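Local coordinates for mandelate racemase/muconate lactonizing enzyme family protein (Sorangium cellulosum, PDB 3S5S) that belongs to the mandelate racemase/muconate lactonizing enzyme family, pairing an N-terminal domain with an enolase-like C-terminal barrel, at residues 257-261 / 262-266; 270-274 / 275-279. All blocks are in the same frame, centred on the assembly; numbering follows the deposited sequence.

Contact 1: residues 257-261 / 262-266. With SO4 (sulfate ion), chain D.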
loop_
_atom_site.group_PDB
_atom_site.type_symbol
_atom_site.label_atom_id
_atom_site.label_comp_id
_atom_site.label_asym_id
_atom_site.label_seq_id
_atom_site.Cartn_x
_atom_site.Cartn_y
_atom_site.Cartn_z
ATOM N N LEU A 257 10.367 8.873 1.700
ATOM C CA LEU A 257 10.006 10.279 1.833
ATOM C C LEU A 257 11.194 11.210 1.982
ATOM O O LEU A 257 11.200 12.337 1.448
ATOM C CB LEU A 257 9.117 10.496 3.037
ATOM C CG LEU A 257 7.609 10.596 2.883
ATOM C CD1 LEU A 257 7.121 11.357 4.082
ATOM C CD2 LEU A 257 7.259 11.345 1.619
ATOM N N ARG A 258 12.188 10.786 2.758
ATOM C CA ARG A 258 13.325 11.699 3.021
ATOM C C ARG A 258 14.208 11.749 1.778
ATOM O O ARG A 258 14.607 12.818 1.344
ATOM C CB ARG A 258 14.133 11.279 4.251
ATOM C CG ARG A 258 15.518 11.870 4.279
ATOM C CD ARG A 258 16.021 12.170 5.688
ATOM N NE ARG A 258 16.390 10.965 6.425
ATOM C CZ ARG A 258 17.536 10.801 7.089
ATOM N NH1 ARG A 258 18.460 11.777 7.122
ATOM N NH2 ARG A 258 17.751 9.645 7.724
ATOM N N VAL A 259 14.495 10.582 1.215
ATOM C CA VAL A 259 15.237 10.468 -0.041
ATOM C C VAL A 259 14.620 11.351 -1.130
ATOM O O VAL A 259 15.358 12.000 -1.865
ATOM C CB VAL A 259 15.365 8.982 -0.501
ATOM C CG1 VAL A 259 15.367 8.833 -2.030
ATOM C CG2 VAL A 259 16.606 8.370 0.074
ATOM N N ALA A 260 13.284 11.386 -1.216
ATOM C CA ALA A 260 12.611 12.264 -2.188
ATOM C C ALA A 260 12.889 13.705 -1.855
ATOM O O ALA A 260 13.526 14.384 -2.641
ATOM C CB ALA A 260 11.089 12.019 -2.261
ATOM N N ALA A 261 12.445 14.145 -0.678
ATOM C CA ALA A 261 12.526 15.574 -0.255
ATOM C C ALA A 261 13.938 16.179 -0.297
ATOM O O ALA A 261 14.110 17.359 -0.567
ATOM C CB ALA A 261 11.945 15.746 1.130
ATOM N N GLU A 262 14.942 15.354 -0.011
ATOM C CA GLU A 262 16.336 15.812 0.015
ATOM C C GLU A 262 17.061 15.668 -1.356
ATOM O O GLU A 262 18.203 16.118 -1.527
ATOM C CB GLU A 262 17.089 15.148 1.181
ATOM C CG GLU A 262 16.846 15.879 2.526
ATOM C CD GLU A 262 17.522 15.205 3.733
ATOM O OE1 GLU A 262 18.740 14.877 3.670
ATOM O OE2 GLU A 262 16.823 15.007 4.762
ATOM N N ARG A 263 16.353 15.104 -2.328
ATOM C CA ARG A 263 16.888 14.779 -3.657
ATOM C C ARG A 263 18.153 13.970 -3.597
ATOM O O ARG A 263 19.120 14.353 -4.270
ATOM C CB ARG A 263 17.186 16.023 -4.482
ATOM C CG ARG A 263 16.013 16.761 -4.975
ATOM C CD ARG A 263 16.551 17.891 -5.837
ATOM N NE ARG A 263 15.583 18.969 -5.990
ATOM C CZ ARG A 263 14.681 19.026 -6.960
ATOM N NH1 ARG A 263 14.638 18.068 -7.884
ATOM N NH2 ARG A 263 13.835 20.050 -7.002
ATOM N N ALA A 264 18.130 12.879 -2.812
ATOM C CA ALA A 264 19.288 12.006 -2.551
ATOM C C ALA A 264 19.436 10.846 -3.545
ATOM O O ALA A 264 20.474 10.150 -3.554
ATOM C CB ALA A 264 19.245 11.449 -1.096
ATOM N N ALA A 265 18.395 10.642 -4.362
ATOM C CA ALA A 265 18.325 9.592 -5.389
ATOM C C ALA A 265 17.155 9.977 -6.276
ATOM O O ALA A 265 16.423 10.904 -5.930
ATOM C CB ALA A 265 18.088 8.244 -4.744
ATOM N N THR A 266 16.994 9.324 -7.425
ATOM C CA THR A 266 15.835 9.582 -8.282
ATOM C C THR A 266 15.120 8.253 -8.455
ATOM O O THR A 266 14.055 8.161 -9.109
ATOM C CB THR A 266 16.227 10.146 -9.669
ATOM O OG1 THR A 266 17.083 9.225 -10.328
ATOM C CG2 THR A 266 16.947 11.544 -9.571
HETATM S S SO4 D . 14.425 21.445 -3.426
HETATM O O1 SO4 D . 15.496 21.277 -2.407
HETATM O O2 SO4 D . 15.115 21.626 -4.724
HETATM O O3 SO4 D . 13.523 20.283 -3.461
HETATM O O4 SO4 D . 13.566 22.599 -3.106
#
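V259 and A264 meet through both backbone and side chain where helix 253-261 ends. The backbone bonds come first. The helical pattern persists as far as E262 N, which donates to R258 O at 2.9 Å. R263 then takes a positive phi of 52°, and two amides, its own and that of A264, bond back into the last turn: A264 N reaches back five residues to V259 O at 3.1 Å, in the carbonyl plane and nearly straight, while R263 N binds A260 O at 2.9 Å from above the carbonyl plane. This pair of bonds is the Schellman motif.

Its apolar part follows from the same reversal. The two methyl branches of V259 divide the work: CG2 meets CB of A264 at 4.2 Å and CG1 meets CB of A265 at 3.9 Å. The pair joined by the longer Schellman bond thus also touches through its side chains.

The charged groups behave differently. R258 and E262 run side by side, yet the carboxylate lies against the aliphatic part of the arginine, with OE2 3.1 Å from R258 CD. The bends of R258 at chi2 and chi3 leave NH1 beyond salt-bridge distance of E262 OE2; the two charged planes are 59° apart. E262 OE1 instead forms a salt bridge with K234, and R258 makes a cation-pi contact with W230. R263 extends from CG to NE and presents a guanidinium edge to a sulfate ion, probably from the crystallisation liquor: NE (3.0 Å) and NH2 (3.1 Å) converge in plane on its O2.

Helix 230-239 flanks the turn, with W230 against V259 and M233 against A264. A265 rests on V244 and A246 of strand 244-246, and the chain then enters strand 267-270 of the barrel.

Contact 2: residues 270-274 / 275-279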
loop_
_atom_site.group_PDB
_atom_site.type_symbol
_atom_site.label_atom_id
_atom_site.label_comp_id
_atom_site.label_asym_id
_atom_site.label_seq_id
_atom_site.Cartn_x
_atom_site.Cartn_y
_atom_site.Cartn_z
ATOM N N ILE A 270 13.743 -1.417 -4.020
ATOM C CA ILE A 270 12.864 -2.034 -3.041
ATOM C C ILE A 270 13.244 -3.498 -2.956
ATOM O O ILE A 270 13.354 -4.186 -3.983
ATOM C CB ILE A 270 11.380 -1.931 -3.537
ATOM C CG1 ILE A 270 10.970 -0.479 -3.749
ATOM C CG2 ILE A 270 10.414 -2.582 -2.600
ATOM C CD1 ILE A 270 9.547 -0.303 -4.384
ATOM N N LYS A 271 13.404 -3.992 -1.733
ATOM C CA LYS A 271 13.608 -5.433 -1.503
ATOM C C LYS A 271 12.633 -5.905 -0.464
ATOM O O LYS A 271 12.520 -5.270 0.573
ATOM C CB LYS A 271 15.031 -5.701 -1.015
ATOM C CG LYS A 271 16.077 -5.207 -2.003
ATOM C CD LYS A 271 17.424 -5.575 -1.575
ATOM C CE LYS A 271 18.341 -4.601 -2.188
ATOM N NZ LYS A 271 19.734 -5.093 -2.050
ATOM N N LEU A 272 11.962 -7.034 -0.713
ATOM C CA LEU A 272 11.060 -7.614 0.283
ATOM C C LEU A 272 11.804 -7.926 1.586
ATOM O O LEU A 272 11.223 -7.812 2.688
ATOM C CB LEU A 272 10.368 -8.857 -0.270
ATOM C CG LEU A 272 9.531 -8.634 -1.538
ATOM C CD1 LEU A 272 8.548 -9.779 -1.771
ATOM C CD2 LEU A 272 8.780 -7.331 -1.462
ATOM N N MET A 273 13.105 -8.214 1.452
ATOM C CA MET A 273 13.918 -8.783 2.509
ATOM C C MET A 273 14.487 -7.777 3.486
ATOM O O MET A 273 14.953 -8.186 4.565
ATOM C CB MET A 273 15.057 -9.620 1.935
ATOM C CG MET A 273 15.584 -10.664 2.960
ATOM S SD MET A 273 14.572 -12.132 3.136
ATOM C CE MET A 273 14.368 -12.466 1.406
ATOM N N LYS A 274 14.475 -6.480 3.125
ATOM C CA LYS A 274 15.001 -5.454 4.022
ATOM C C LYS A 274 14.033 -5.263 5.172
ATOM O O LYS A 274 14.461 -5.050 6.296
ATOM C CB LYS A 274 15.110 -4.083 3.351
ATOM C CG LYS A 274 16.227 -3.800 2.388
ATOM C CD LYS A 274 15.836 -2.494 1.685
ATOM C CE LYS A 274 16.986 -1.791 1.041
ATOM N NZ LYS A 274 16.506 -0.997 -0.130
ATOM N N GLY A 275 12.725 -5.300 4.876
ATOM C CA GLY A 275 11.683 -4.986 5.886
ATOM C C GLY A 275 10.341 -5.693 5.739
ATOM O O GLY A 275 9.352 -5.290 6.373
ATOM N N GLY A 276 10.283 -6.716 4.884
ATOM C CA GLY A 276 9.092 -7.507 4.745
ATOM C C GLY A 276 8.153 -6.943 3.727
ATOM O O GLY A 276 8.418 -5.895 3.165
ATOM N N ILE A 277 7.022 -7.603 3.516
ATOM C CA ILE A 277 6.180 -7.261 2.385
ATOM C C ILE A 277 5.346 -5.993 2.669
ATOM O O ILE A 277 5.134 -5.138 1.772
ATOM C CB ILE A 277 5.265 -8.434 2.024
ATOM C CG1 ILE A 277 6.103 -9.658 1.662
ATOM C CG2 ILE A 277 4.347 -8.035 0.932
ATOM C CD1 ILE A 277 5.304 -10.825 1.178
ATOM N N ALA A 278 4.872 -5.868 3.907
ATOM C CA ALA A 278 4.039 -4.725 4.243
ATOM C C ALA A 278 4.851 -3.420 4.074
ATOM O O ALA A 278 4.354 -2.465 3.478
ATOM C CB ALA A 278 3.407 -4.845 5.660
ATOM N N GLU A 279 6.076 -3.410 4.612
ATOM C CA GLU A 279 6.993 -2.271 4.492
ATOM C C GLU A 279 7.162 -1.944 2.993
ATOM O O GLU A 279 6.917 -0.823 2.570
ATOM C CB GLU A 279 8.331 -2.499 5.290
ATOM C CG GLU A 279 8.380 -1.788 6.732
ATOM C CD GLU A 279 9.469 -2.308 7.761
ATOM O OE1 GLU A 279 10.697 -2.227 7.519
ATOM O OE2 GLU A 279 9.098 -2.759 8.852
#
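L272 lays its CD1 methyl against CG1 of I277 at 4.2 Å, an apolar touch bridging an irregular first turn of helix 272-289. The backbone beneath illustrates how a glycine, G276, lets a helix start unevenly. G276 N donates to L272 O over a short 2.6 Å, bent to an N-H...O angle of 130°. Its positive phi of 88° with extended psi would press a side chain on the preceding carbonyl oxygen. Beyond it the helix is kinked: the amides of I277 and A278 find no acceptor in the turn before and use E108 OE1, A278 by a hydrogen bond, I277 by a weak one.

With CG anti to its carbonyl carbon (chi1 -76°) and the chain extended, K274 sends NZ away to a salt bridge with D247 and a bond to A250 O; K271 NZ takes the other carboxylate oxygen, so one aspartate joins both lysines. These groups lie at the C-terminal ends of barrel strands, where (beta/alpha)8 barrels carry their active sites.

The turn is the buried strand-to-helix junction of the beta-alpha-beta unit 267-270, 272-289, 293-296, between helix 303-316 (S309 and F312 on L272) and helix 101-117 (C105 on L272, T109 and L112 on I277).

Overall arrangement
Contacts 1 and 2 bracket a single barrel strand, giving one helix-to-strand and one strand-to-helix junction at its two ends. Contact 1 comes first along the chain, where helix 253-261 ends and the loop into strand 267-270 begins; contact 2 follows at the far end of that strand, at the start of helix 272-289. Their centres lie about 19 Å apart, joined through the strand without touching otherwise. Both belong to the enolase-like C-terminal domain. Contact 1 is peripheral, about 20 Å from the centre of the folded chain; of its residues only L257 packs on the second subunit, against L257 there. Contact 2 is buried, its centre about 8 Å from that point, facing helix 101-117 of the N-terminal domain.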